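PDB 3AGD: salt-tolerant glutaminase from Micrococcus luteus, which probably catalyses the hydrolysis of L-glutamine to L-glutamate and ammonium as a homotetrameric member of the glutaminase family. Local coordinates for residues G40-T45 with G54-E59; T70-L75 with R231-V236; E94-L99 with L168-M173. All coordinates share one frame; numbering follows the deposited sequence.

Contact 1: G40-T45 with G54-E59; sequences GIALAT and GDADVE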
loop_
_atom_site.group_PDB
_atom_site.type_symbol
_atom_site.label_atom_id
_atom_site.label_comp_id
_atom_site.label_asym_id
_atom_site.label_seq_id
_atom_site.Cartn_x
_atom_site.Cartn_y
_atom_site.Cartn_z
ATOM N N GLY A 40 -20.078 12.039 -13.517
ATOM C CA GLY A 40 -18.762 12.543 -13.861
ATOM C C GLY A 40 -17.650 11.816 -13.133
ATOM O O GLY A 40 -17.869 11.221 -12.074
ATOM N N ILE A 41 -16.448 11.874 -13.694
ATOM C CA ILE A 41 -15.298 11.211 -13.105
ATOM C C ILE A 41 -14.014 11.965 -13.445
ATOM O O ILE A 41 -13.903 12.566 -14.511
ATOM C CB ILE A 41 -15.192 9.764 -13.626
ATOM C CG1 ILE A 41 -14.087 9.015 -12.884
ATOM C CG2 ILE A 41 -14.911 9.777 -15.122
ATOM C CD1 ILE A 41 -14.165 7.520 -13.079
ATOM N N ALA A 42 -13.046 11.928 -12.536
ATOM C CA ALA A 42 -11.780 12.614 -12.756
ATOM C C ALA A 42 -10.650 11.935 -12.003
ATOM O O ALA A 42 -10.839 11.439 -10.888
ATOM C CB ALA A 42 -11.890 14.071 -12.313
ATOM N N LEU A 43 -9.475 11.914 -12.621
ATOM C CA LEU A 43 -8.297 11.320 -12.012
ATOM C C LEU A 43 -7.206 12.375 -11.976
ATOM O O LEU A 43 -6.934 13.016 -12.986
ATOM C CB LEU A 43 -7.802 10.123 -12.828
ATOM C CG LEU A 43 -8.743 8.944 -13.092
ATOM C CD1 LEU A 43 -7.977 7.862 -13.844
ATOM C CD2 LEU A 43 -9.286 8.395 -11.788
ATOM N N ALA A 44 -6.599 12.564 -10.808
ATOM C CA ALA A 44 -5.517 13.526 -10.644
ATOM C C ALA A 44 -4.279 12.711 -10.318
ATOM O O ALA A 44 -4.253 11.983 -9.330
ATOM C CB ALA A 44 -5.827 14.489 -9.513
ATOM N N THR A 45 -3.260 12.835 -11.160
ATOM C CA THR A 45 -2.015 12.095 -11.002
ATOM C C THR A 45 -0.926 12.895 -10.297
ATOM O O THR A 45 -1.030 14.114 -10.149
ATOM C CB THR A 45 -1.470 11.678 -12.372
ATOM O OG1 THR A 45 -1.235 12.851 -13.159
ATOM C CG2 THR A 45 -2.464 10.786 -13.093
ATOM N N GLY A 54 -17.355 13.185 -18.608
ATOM C CA GLY A 54 -18.693 13.366 -18.074
ATOM C C GLY A 54 -18.865 14.679 -17.339
ATOM O O GLY A 54 -18.177 15.656 -17.636
ATOM N N ASP A 55 -19.783 14.699 -16.374
ATOM C CA ASP A 55 -20.062 15.896 -15.580
ATOM C C ASP A 55 -19.061 16.023 -14.435
ATOM O O ASP A 55 -19.435 16.023 -13.259
ATOM C CB ASP A 55 -21.484 15.827 -15.014
ATOM C CG ASP A 55 -22.527 15.565 -16.086
ATOM O OD1 ASP A 55 -22.645 16.385 -17.023
ATOM O OD2 ASP A 55 -23.227 14.536 -15.993
ATOM N N ALA A 56 -17.787 16.145 -14.790
ATOM C CA ALA A 56 -16.720 16.251 -13.806
ATOM C C ALA A 56 -16.529 17.664 -13.262
ATOM O O ALA A 56 -15.676 17.885 -12.404
ATOM C CB ALA A 56 -15.417 15.749 -14.413
ATOM N N ASP A 57 -17.321 18.615 -13.748
ATOM C CA ASP A 57 -17.191 19.995 -13.300
ATOM C C ASP A 57 -18.487 20.559 -12.713
ATOM O O ASP A 57 -18.671 21.775 -12.638
ATOM C CB ASP A 57 -16.729 20.875 -14.463
ATOM C CG ASP A 57 -16.100 22.171 -13.996
ATOM O OD1 ASP A 57 -15.902 23.071 -14.840
ATOM O OD2 ASP A 57 -15.794 22.287 -12.790
ATOM N N VAL A 58 -19.384 19.671 -12.305
ATOM C CA VAL A 58 -20.651 20.075 -11.709
ATOM C C VAL A 58 -20.493 19.998 -10.195
ATOM O O VAL A 58 -20.132 18.950 -9.656
ATOM C CB VAL A 58 -21.790 19.138 -12.144
ATOM C CG1 VAL A 58 -23.067 19.507 -11.423
ATOM C CG2 VAL A 58 -21.989 19.230 -13.647
ATOM N N GLU A 59 -20.761 21.105 -9.512
ATOM C CA GLU A 59 -20.619 21.152 -8.065
ATOM C C GLU A 59 -21.701 20.400 -7.312
ATOM O O GLU A 59 -22.849 20.324 -7.748
ATOM C CB GLU A 59 -20.594 22.602 -7.575
ATOM C CG GLU A 59 -19.426 23.428 -8.090
ATOM C CD GLU A 59 -19.270 24.742 -7.342
ATOM O OE1 GLU A 59 -20.299 25.310 -6.911
ATOM O OE2 GLU A 59 -18.121 25.217 -7.194
#
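Asp55 takes the backbone torsions of an inverse gamma turn (phi -83°, psi 61°), and with the positive phi of Gly54 this folds the chain back over Gly40 as soon as strand 50-54 ends. The setting is a beta hairpin: strands 40-44 and 50-54 lie side by side at the edge of the five-stranded antiparallel sheet of the glutaminase region, and the turn closes over the start of the first. Gly40 and Gly54 form an antiparallel non-hydrogen-bonded pair with CA atoms 4.3 Å apart. With no side chain on either glycine, the two backbones can sit close, and Gly40 CA comes within 3.5 Å of Asp55 N. A nearly straight CA-H...O contact (160° at the hydrogen) joins Gly40 CA to Asp55 O at 3.6 Å. Within the turn, Ala56 N gives a weak hydrogen bond to Gly54 O, 2.9 Å long. OD2 of Asp55 accepts from the backbone N of Phe39, just before the first strand. A type I turn from Asp55 to Val58 then carries the chain away. Ile41 points away from the turn, and its side chain touches Leu9 and Val13 of helix 4-16, whereas Ala42 points toward it. Val201 of helix 201-212 touches both Ala42 and Ala56, so this helix and helix 4-16 pack on opposite faces of the strand. The methyl groups Ala42 CB and Ala56 CB are 4.4 Å apart, and Ala56 CB lies nearer still to the backbone, 3.5 Å from Ile41 O.

Contact 2: T70-L75 with R231-V236; sequences TYAAAL and RRVVSV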
loop_
_atom_site.group_PDB
_atom_site.type_symbol
_atom_site.label_atom_id
_atom_site.label_comp_id
_atom_site.label_asym_id
_atom_site.label_seq_id
_atom_site.Cartn_x
_atom_site.Cartn_y
_atom_site.Cartn_z
ATOM N N THR A 70 -10.953 17.239 7.267
ATOM C CA THR A 70 -11.031 17.934 8.547
ATOM C C THR A 70 -10.173 17.167 9.550
ATOM O O THR A 70 -9.567 17.754 10.445
ATOM C CB THR A 70 -12.487 18.018 9.070
ATOM O OG1 THR A 70 -13.122 16.744 8.945
ATOM C CG2 THR A 70 -13.276 19.050 8.290
ATOM N N TYR A 71 -10.126 15.846 9.388
ATOM C CA TYR A 71 -9.328 14.983 10.256
ATOM C C TYR A 71 -7.858 15.379 10.107
ATOM O O TYR A 71 -7.134 15.485 11.090
ATOM C CB TYR A 71 -9.547 13.512 9.864
ATOM C CG TYR A 71 -8.842 12.482 10.730
ATOM C CD1 TYR A 71 -8.703 12.666 12.109
ATOM C CD2 TYR A 71 -8.384 11.282 10.176
ATOM C CE1 TYR A 71 -8.130 11.678 12.920
ATOM C CE2 TYR A 71 -7.814 10.286 10.975
ATOM C CZ TYR A 71 -7.690 10.489 12.347
ATOM O OH TYR A 71 -7.145 9.500 13.144
ATOM N N ALA A 72 -7.424 15.617 8.874
ATOM C CA ALA A 72 -6.042 16.027 8.634
ATOM C C ALA A 72 -5.771 17.376 9.318
ATOM O O ALA A 72 -4.764 17.544 10.004
ATOM C CB ALA A 72 -5.782 16.131 7.139
ATOM N N ALA A 73 -6.681 18.328 9.140
ATOM C CA ALA A 73 -6.540 19.654 9.742
ATOM C C ALA A 73 -6.415 19.565 11.267
ATOM O O ALA A 73 -5.618 20.279 11.880
ATOM C CB ALA A 73 -7.739 20.524 9.367
ATOM N N ALA A 74 -7.214 18.692 11.872
ATOM C CA ALA A 74 -7.187 18.506 13.316
ATOM C C ALA A 74 -5.829 17.988 13.767
ATOM O O ALA A 74 -5.288 18.439 14.779
ATOM C CB ALA A 74 -8.280 17.536 13.739
ATOM N N LEU A 75 -5.284 17.033 13.020
ATOM C CA LEU A 75 -3.979 16.460 13.353
ATOM C C LEU A 75 -2.911 17.543 13.232
ATOM O O LEU A 75 -2.038 17.680 14.096
ATOM C CB LEU A 75 -3.674 15.280 12.419
ATOM C CG LEU A 75 -4.578 14.055 12.632
ATOM C CD1 LEU A 75 -4.569 13.144 11.413
ATOM C CD2 LEU A 75 -4.115 13.307 13.881
ATOM N N ARG A 231 -0.569 9.875 5.750
ATOM C CA ARG A 231 -0.576 8.425 5.923
ATOM C C ARG A 231 -1.652 7.959 6.898
ATOM O O ARG A 231 -2.295 6.931 6.684
ATOM C CB ARG A 231 0.791 7.943 6.418
ATOM C CG ARG A 231 1.798 7.615 5.324
ATOM C CD ARG A 231 3.105 7.143 5.952
ATOM N NE ARG A 231 2.859 6.575 7.275
ATOM C CZ ARG A 231 3.472 6.967 8.388
ATOM N NH1 ARG A 231 4.387 7.928 8.346
ATOM N NH2 ARG A 231 3.147 6.421 9.552
ATOM N N ARG A 232 -1.831 8.714 7.976
ATOM C CA ARG A 232 -2.829 8.378 8.981
ATOM C C ARG A 232 -4.225 8.503 8.384
ATOM O O ARG A 232 -5.100 7.676 8.635
ATOM C CB ARG A 232 -2.692 9.313 10.194
ATOM C CG ARG A 232 -3.910 9.344 11.127
ATOM C CD ARG A 232 -4.189 8.005 11.798
ATOM N NE ARG A 232 -3.302 7.727 12.926
ATOM C CZ ARG A 232 -3.379 8.319 14.119
ATOM N NH1 ARG A 232 -4.309 9.235 14.361
ATOM N NH2 ARG A 232 -2.529 7.985 15.079
ATOM N N VAL A 233 -4.423 9.541 7.583
ATOM C CA VAL A 233 -5.722 9.779 6.973
ATOM C C VAL A 233 -6.090 8.678 5.991
ATOM O O VAL A 233 -7.193 8.128 6.037
ATOM C CB VAL A 233 -5.746 11.144 6.254
ATOM C CG1 VAL A 233 -7.047 11.309 5.487
ATOM C CG2 VAL A 233 -5.594 12.267 7.281
ATOM N N VAL A 234 -5.163 8.338 5.106
ATOM C CA VAL A 234 -5.457 7.300 4.138
ATOM C C VAL A 234 -5.625 5.946 4.830
ATOM O O VAL A 234 -6.400 5.115 4.367
ATOM C CB VAL A 234 -4.376 7.241 3.051
ATOM C CG1 VAL A 234 -4.752 6.209 1.999
ATOM C CG2 VAL A 234 -4.227 8.626 2.407
ATOM N N SER A 235 -4.919 5.728 5.939
ATOM C CA SER A 235 -5.058 4.467 6.675
ATOM C C SER A 235 -6.483 4.354 7.212
ATOM O O SER A 235 -7.135 3.324 7.064
ATOM C CB SER A 235 -4.072 4.390 7.854
ATOM O OG SER A 235 -2.738 4.181 7.417
ATOM N N VAL A 236 -6.964 5.430 7.826
ATOM C CA VAL A 236 -8.313 5.455 8.390
ATOM C C VAL A 236 -9.391 5.305 7.310
ATOM O O VAL A 236 -10.435 4.689 7.545
ATOM C CB VAL A 236 -8.524 6.754 9.194
ATOM C CG1 VAL A 236 -9.973 6.881 9.645
ATOM C CG2 VAL A 236 -7.597 6.747 10.400
#
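Tyr71, Val233 and Arg232 carry this buried helix-helix contact, in which segments 70-75 and 231-236 run roughly antiparallel, 143° between their directions and 9.8 Å between their axes. Tyr71 buries the most surface. Its CG is anti to the backbone N (chi1 -177°), and the ring extends from there to the partner helix. The hydroxyl at the end of the ring accepts a hydrogen bond from Arg232 NH1, 3.1 Å to Tyr71 OH; the oxygen lies near the edge of the guanidinium but tilted out of its plane. The Arg232 chain is bent at chi2 and chi3 and crosses the tyrosine side chain at about a right angle. NH1 also forms a salt bridge with Asp84, which would help to fix the guanidinium and probably balances its charge in this buried setting. The aliphatic part of the arginine packs too, with Arg232 CG 3.9 Å from Leu75 CD1. That leucine, one turn after Tyr71 in the same helix, sets CD1 over the centre of one face of the Tyr71 ring, 4.0 Å above its plane. Val233 works through one branch: its CG2 lies 3.9 Å from Ala72 CB and 4.1 Å from Tyr71 CD2. Val236 CG2 meets the ring edge, 3.6 Å from Tyr71 CE2. Ser64, an L-glutamate-binding residue, and Lys67, at the start of helix 67-78, are consistent with an SxxK motif; the contact thus packs helix 227-240 against what is probably the active-site helix of a beta-lactamase-like fold.

Contact 3: E94-L99 with L168-M173; sequences EAFNEL and LSLAHM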
loop_
_atom_site.group_PDB
_atom_site.type_symbol
_atom_site.label_atom_id
_atom_site.label_comp_id
_atom_site.label_asym_id
_atom_site.label_seq_id
_atom_site.Cartn_x
_atom_site.Cartn_y
_atom_site.Cartn_z
ATOM N N GLU A 94 -21.443 2.991 10.592
ATOM C CA GLU A 94 -22.126 4.158 11.151
ATOM C C GLU A 94 -23.028 3.869 12.356
ATOM O O GLU A 94 -23.236 4.745 13.196
ATOM C CB GLU A 94 -22.918 4.860 10.040
ATOM C CG GLU A 94 -23.571 6.182 10.439
ATOM C CD GLU A 94 -22.608 7.145 11.116
ATOM O OE1 GLU A 94 -21.471 7.310 10.626
ATOM O OE2 GLU A 94 -22.996 7.749 12.135
ATOM N N ALA A 95 -23.550 2.648 12.453
ATOM C CA ALA A 95 -24.419 2.270 13.572
ATOM C C ALA A 95 -23.737 2.628 14.891
ATOM O O ALA A 95 -22.597 2.223 15.133
ATOM C CB ALA A 95 -24.715 0.768 13.525
ATOM N N PHE A 96 -24.431 3.379 15.744
ATOM C CA PHE A 96 -23.845 3.797 17.013
ATOM C C PHE A 96 -24.194 2.929 18.213
ATOM O O PHE A 96 -25.360 2.640 18.469
ATOM C CB PHE A 96 -24.236 5.239 17.346
ATOM C CG PHE A 96 -23.581 5.764 18.600
ATOM C CD1 PHE A 96 -22.219 6.050 18.620
ATOM C CD2 PHE A 96 -24.316 5.931 19.769
ATOM C CE1 PHE A 96 -21.594 6.494 19.790
ATOM C CE2 PHE A 96 -23.705 6.374 20.948
ATOM C CZ PHE A 96 -22.340 6.655 20.958
ATOM N N ASN A 97 -23.164 2.531 18.950
ATOM C CA ASN A 97 -23.336 1.734 20.154
ATOM C C ASN A 97 -22.619 2.494 21.264
ATOM O O ASN A 97 -21.419 2.760 21.163
ATOM C CB ASN A 97 -22.709 0.350 19.990
ATOM C CG ASN A 97 -23.025 -0.570 21.157
ATOM O OD1 ASN A 97 -22.932 -0.170 22.317
ATOM N ND2 ASN A 97 -23.397 -1.808 20.855
ATOM N N GLU A 98 -23.357 2.850 22.311
ATOM C CA GLU A 98 -22.808 3.596 23.443
ATOM C C GLU A 98 -21.565 2.938 24.045
ATOM O O GLU A 98 -20.683 3.620 24.562
ATOM C CB GLU A 98 -23.876 3.750 24.533
ATOM C CG GLU A 98 -23.479 4.680 25.666
ATOM C CD GLU A 98 -24.540 4.778 26.746
ATOM O OE1 GLU A 98 -25.697 4.400 26.481
ATOM O OE2 GLU A 98 -24.221 5.244 27.857
ATOM N N LEU A 99 -21.507 1.613 23.980
ATOM C CA LEU A 99 -20.383 0.854 24.520
ATOM C C LEU A 99 -19.027 1.337 24.007
ATOM O O LEU A 99 -18.037 1.291 24.726
ATOM C CB LEU A 99 -20.544 -0.630 24.182
ATOM C CG LEU A 99 -21.749 -1.359 24.784
ATOM C CD1 LEU A 99 -21.829 -2.771 24.216
ATOM C CD2 LEU A 99 -21.624 -1.403 26.302
ATOM N N LEU A 168 -27.476 15.256 16.375
ATOM C CA LEU A 168 -27.599 15.985 17.636
ATOM C C LEU A 168 -27.555 14.947 18.764
ATOM O O LEU A 168 -27.006 15.193 19.835
ATOM C CB LEU A 168 -28.919 16.758 17.674
ATOM C CG LEU A 168 -28.970 18.047 16.842
ATOM C CD1 LEU A 168 -30.423 18.507 16.629
ATOM C CD2 LEU A 168 -28.159 19.113 17.548
ATOM N N SER A 169 -28.127 13.777 18.507
ATOM C CA SER A 169 -28.119 12.701 19.490
ATOM C C SER A 169 -26.678 12.275 19.748
ATOM O O SER A 169 -26.252 12.148 20.895
ATOM C CB SER A 169 -28.908 11.502 18.978
ATOM O OG SER A 169 -28.684 10.381 19.810
ATOM N N LEU A 170 -25.928 12.055 18.672
ATOM C CA LEU A 170 -24.534 11.653 18.800
ATOM C C LEU A 170 -23.753 12.736 19.543
ATOM O O LEU A 170 -22.986 12.443 20.460
ATOM C CB LEU A 170 -23.922 11.413 17.419
ATOM C CG LEU A 170 -24.580 10.311 16.566
ATOM C CD1 LEU A 170 -23.875 10.217 15.216
ATOM C CD2 LEU A 170 -24.510 8.967 17.299
ATOM N N ALA A 171 -23.964 13.989 19.157
ATOM C CA ALA A 171 -23.280 15.103 19.799
ATOM C C ALA A 171 -23.559 15.143 21.301
ATOM O O ALA A 171 -22.640 15.326 22.103
ATOM C CB ALA A 171 -23.694 16.420 19.150
ATOM N N HIS A 172 -24.822 14.979 21.688
ATOM C CA HIS A 172 -25.171 14.990 23.110
ATOM C C HIS A 172 -24.495 13.845 23.853
ATOM O O HIS A 172 -23.976 14.031 24.952
ATOM C CB HIS A 172 -26.688 14.902 23.302
ATOM C CG HIS A 172 -27.385 16.227 23.226
ATOM N ND1 HIS A 172 -27.200 17.221 24.163
ATOM C CD2 HIS A 172 -28.271 16.721 22.328
ATOM C CE1 HIS A 172 -27.942 18.267 23.847
ATOM N NE2 HIS A 172 -28.604 17.989 22.738
ATOM N N MET A 173 -24.496 12.660 23.256
ATOM C CA MET A 173 -23.866 11.515 23.897
ATOM C C MET A 173 -22.370 11.769 24.059
ATOM O O MET A 173 -21.784 11.453 25.092
ATOM C CB MET A 173 -24.088 10.244 23.073
ATOM C CG MET A 173 -23.676 8.963 23.799
ATOM S SD MET A 173 -24.700 8.601 25.260
ATOM C CE MET A 173 -26.101 7.800 24.486
#
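Phe96 presents a ring face to a leucine methyl, and this CH-pi contact, not a hydrogen bond, is the centre of the meeting between an irregular loop and helix 165-176. Leu170 CD2 stands 4.0 Å from the centroid of the Phe96 ring, 28° off its normal. The methyl is displaced toward the root of the ring, only 3.6 Å from Phe96 CG. CG of the phenylalanine is anti to its backbone N (chi1 -176°), and the ring lies on the helix side of the loop. One turn further along that helix, Met173 adds its CG at 3.9 Å from Phe96 CE2, approaching obliquely. Leu101 touches both Phe96 and Met173 and extends the apolar patch at this surface. The other leucine branch meets a carboxylate: Leu170 CD1 is 4.0 Å from Glu94 OE2. Glu94 is gripped by polar partners on both oxygens, OE1 accepting from the backbone N of Asn114 and OE2 pairing with Arg166. Asn114 and Asn167 are L-glutamate-binding residues, so the Glu94-Leu170 end of the contact borders the ligand site. An Asx turn shapes residues 97-99, where Asn97 OD1 accepts from Leu99 N at 2.8 Å. Beside it, the side chains of Glu98 and Met173 cross at about a right angle; Glu98 OE2 is hydrogen-bonded to Tyr177 OH, while Glu98 OE1 lies 4.0 Å from Met173 CE.

In the fold
All three contacts lie within the glutaminase part of the chain, but in different regions of its fold. Contact 1 lies at the edge of the five-stranded antiparallel sheet, with the loop that follows strand 50-54, and comes first along the chain; contacts 2 and 3 belong to the helical part. Contact 2 joins segments whose closest ends are 156 residues apart, and both segments of contact 3 fall between them. The centre of contact 2 is about 23 Å from that of contact 1 and about 21 Å from that of contact 3; none touches another. Helix 114-123 links the helical pair, since Val120 touches Tyr71 and Leu118 touches Leu170. Asn114, at its start, binds L-glutamate, whereas contact 1 lies away from the L-glutamate-binding residues.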